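Local coordinates for glycoside hydrolase family 15, cellulose signaling associated protein envoy (Hypocrea jecorina, PDB 4WUJ) that acts as a blue-light photoreceptor through a flavin-binding LOV domain, the part present here, in a pathway that integrates light and oxidative stress, at residues A50-A55 with P68-R73. Sequence-based numbering, arbitrary orientation.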
loop_
_atom_site.group_PDB
_atom_site.type_symbol
_atom_site.label_atom_id
_atom_site.label_comp_id
_atom_site.label_asym_id
_atom_site.label_seq_id
_atom_site.Cartn_x
_atom_site.Cartn_y
_atom_site.Cartn_z
ATOM N N ALA C 50 0.714 -21.093 8.948
ATOM C CA ALA C 50 0.901 -19.671 8.664
ATOM C C ALA C 50 0.250 -19.193 7.367
ATOM O O ALA C 50 0.940 -18.643 6.503
ATOM C CB ALA C 50 2.444 -19.353 8.623
ATOM N N PRO C 51 -1.064 -19.371 7.238
ATOM C CA PRO C 51 -1.688 -19.028 5.953
ATOM C C PRO C 51 -1.688 -17.528 5.627
ATOM O O PRO C 51 -1.775 -16.637 6.490
ATOM C CB PRO C 51 -3.132 -19.546 6.116
ATOM C CG PRO C 51 -3.402 -19.378 7.586
ATOM C CD PRO C 51 -2.073 -19.662 8.279
ATOM N N ILE C 52 -1.560 -17.252 4.356
ATOM C CA ILE C 52 -1.807 -15.890 3.855
ATOM C C ILE C 52 -3.280 -15.503 4.079
ATOM O O ILE C 52 -4.187 -16.239 3.672
ATOM C CB ILE C 52 -1.492 -15.774 2.369
ATOM C CG1 ILE C 52 -0.014 -15.975 2.117
ATOM C CG2 ILE C 52 -1.902 -14.382 1.813
ATOM C CD1 ILE C 52 0.251 -16.353 0.672
ATOM N N VAL C 53 -3.500 -14.373 4.753
ATOM C CA VAL C 53 -4.849 -13.847 4.930
ATOM C C VAL C 53 -5.064 -12.569 4.122
ATOM O O VAL C 53 -6.194 -12.101 3.988
ATOM C CB VAL C 53 -5.199 -13.615 6.411
ATOM C CG1 VAL C 53 -5.158 -14.930 7.157
ATOM C CG2 VAL C 53 -4.278 -12.650 7.058
ATOM N N TYR C 54 -3.969 -12.021 3.586
ATOM C CA TYR C 54 -4.004 -10.855 2.715
ATOM C C TYR C 54 -2.725 -10.762 1.897
ATOM O O TYR C 54 -1.617 -10.863 2.466
ATOM C CB TYR C 54 -4.137 -9.570 3.560
ATOM C CG TYR C 54 -4.083 -8.309 2.744
ATOM C CD1 TYR C 54 -2.865 -7.675 2.448
ATOM C CD2 TYR C 54 -5.261 -7.741 2.232
ATOM C CE1 TYR C 54 -2.833 -6.497 1.677
ATOM C CE2 TYR C 54 -5.232 -6.580 1.481
ATOM C CZ TYR C 54 -4.024 -5.970 1.188
ATOM O OH TYR C 54 -4.068 -4.834 0.414
ATOM N N ALA C 55 -2.874 -10.529 0.590
ATOM C CA ALA C 55 -1.757 -10.139 -0.266
ATOM C C ALA C 55 -2.124 -8.857 -1.048
ATOM O O ALA C 55 -3.278 -8.693 -1.520
ATOM C CB ALA C 55 -1.423 -11.246 -1.211
ATOM N N PRO C 68 -7.259 -16.194 -5.358
ATOM C CA PRO C 68 -7.826 -17.499 -4.992
ATOM C C PRO C 68 -6.823 -18.632 -5.172
ATOM O O PRO C 68 -7.013 -19.710 -4.629
ATOM C CB PRO C 68 -9.005 -17.671 -5.974
ATOM C CG PRO C 68 -9.165 -16.294 -6.665
ATOM C CD PRO C 68 -7.806 -15.699 -6.636
ATOM N N GLU C 69 -5.784 -18.384 -5.951
ATOM C CA GLU C 69 -4.675 -19.316 -6.103
ATOM C C GLU C 69 -3.769 -19.391 -4.836
ATOM O O GLU C 69 -3.203 -20.445 -4.556
ATOM C CB GLU C 69 -3.826 -18.927 -7.342
ATOM C CG GLU C 69 -4.585 -18.856 -8.689
ATOM C CD GLU C 69 -3.687 -18.537 -9.921
ATOM O OE1 GLU C 69 -2.706 -17.765 -9.851
ATOM O OE2 GLU C 69 -3.979 -19.075 -11.002
ATOM N N ILE C 70 -3.651 -18.292 -4.077
ATOM C CA ILE C 70 -2.670 -18.194 -2.995
ATOM C C ILE C 70 -3.259 -17.974 -1.572
ATOM O O ILE C 70 -2.655 -18.324 -0.560
ATOM C CB ILE C 70 -1.619 -17.139 -3.326
ATOM C CG1 ILE C 70 -2.234 -15.744 -3.420
ATOM C CG2 ILE C 70 -0.927 -17.494 -4.635
ATOM C CD1 ILE C 70 -2.282 -15.003 -2.117
ATOM N N MET C 71 -4.457 -17.444 -1.480
ATOM C CA MET C 71 -5.051 -17.229 -0.174
ATOM C C MET C 71 -5.194 -18.506 0.646
ATOM O O MET C 71 -5.619 -19.532 0.136
ATOM C CB MET C 71 -6.445 -16.617 -0.322
ATOM C CG MET C 71 -6.774 -15.633 0.779
ATOM S SD MET C 71 -5.852 -14.087 0.665
ATOM C CE MET C 71 -7.284 -13.045 0.906
ATOM N N GLY C 72 -4.880 -18.410 1.938
ATOM C CA GLY C 72 -4.967 -19.549 2.834
ATOM C C GLY C 72 -3.732 -20.436 2.753
ATOM O O GLY C 72 -3.601 -21.363 3.516
ATOM N N ARG C 73 -2.821 -20.128 1.831
ATOM C CA ARG C 73 -1.641 -20.955 1.622
ATOM C C ARG C 73 -0.435 -20.382 2.360
ATOM O O ARG C 73 -0.359 -19.182 2.664
ATOM C CB ARG C 73 -1.346 -21.118 0.117
ATOM C CG ARG C 73 -2.552 -21.672 -0.646
ATOM C CD ARG C 73 -2.202 -22.667 -1.745
ATOM N NE ARG C 73 -1.109 -22.239 -2.607
ATOM C CZ ARG C 73 -0.804 -22.818 -3.772
ATOM N NH1 ARG C 73 -1.525 -23.845 -4.215
ATOM N NH2 ARG C 73 0.215 -22.370 -4.511
#
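Ile52 and the turn from Ile70 to Arg73 illustrate how a strand and the end of a helix can be joined by two backbone hydrogen bonds and a cluster of apolar side chains. Ile52 N donates to Arg73 O (2.8 Å), and Gly72 N reaches Ile52 O (2.9 Å). Thus both polar backbone groups of Ile52 are engaged by a type II turn, itself closed by the bond from Arg73 N to Ile70 O. Gly72 supplies the positive phi of 83° that the turn requires. Beside this pair, Pro51 lays its CB against Gly72 O (3.2 Å).

The apolar contacts gather around Ile52 CG2. Anti to the backbone N, this methyl meets Ile70 CD1 at 4.0 Å and lies 4.1 Å from Met71 SD. Ile70 CD1 also touches Ala55 CB. The other branch of Ile52 runs along two carbonyl oxygens of the turn, CG1 3.3 Å from Arg73 O and CD1 3.7 Å from Ile70 O. An alanine in place of Ile52 would probably leave Ile70 CD1 and Met71 SD without their shared methyl partner, opening a gap beside the turn's carbonyls.

Separately, the bent chain of Met71 sets its methyl CE against the carbonyl Val53 O (3.4 Å).

Val53 and Tyr54 form a classic beta bulge opposite Leu42, and Ala50 lies close to Asn74, which binds the flavin mononucleotide. The arrangement belongs to the PAS fold of LOV domains, fastening the sheet strand outermost within this chain to the helical segment that leads into the flavin pocket.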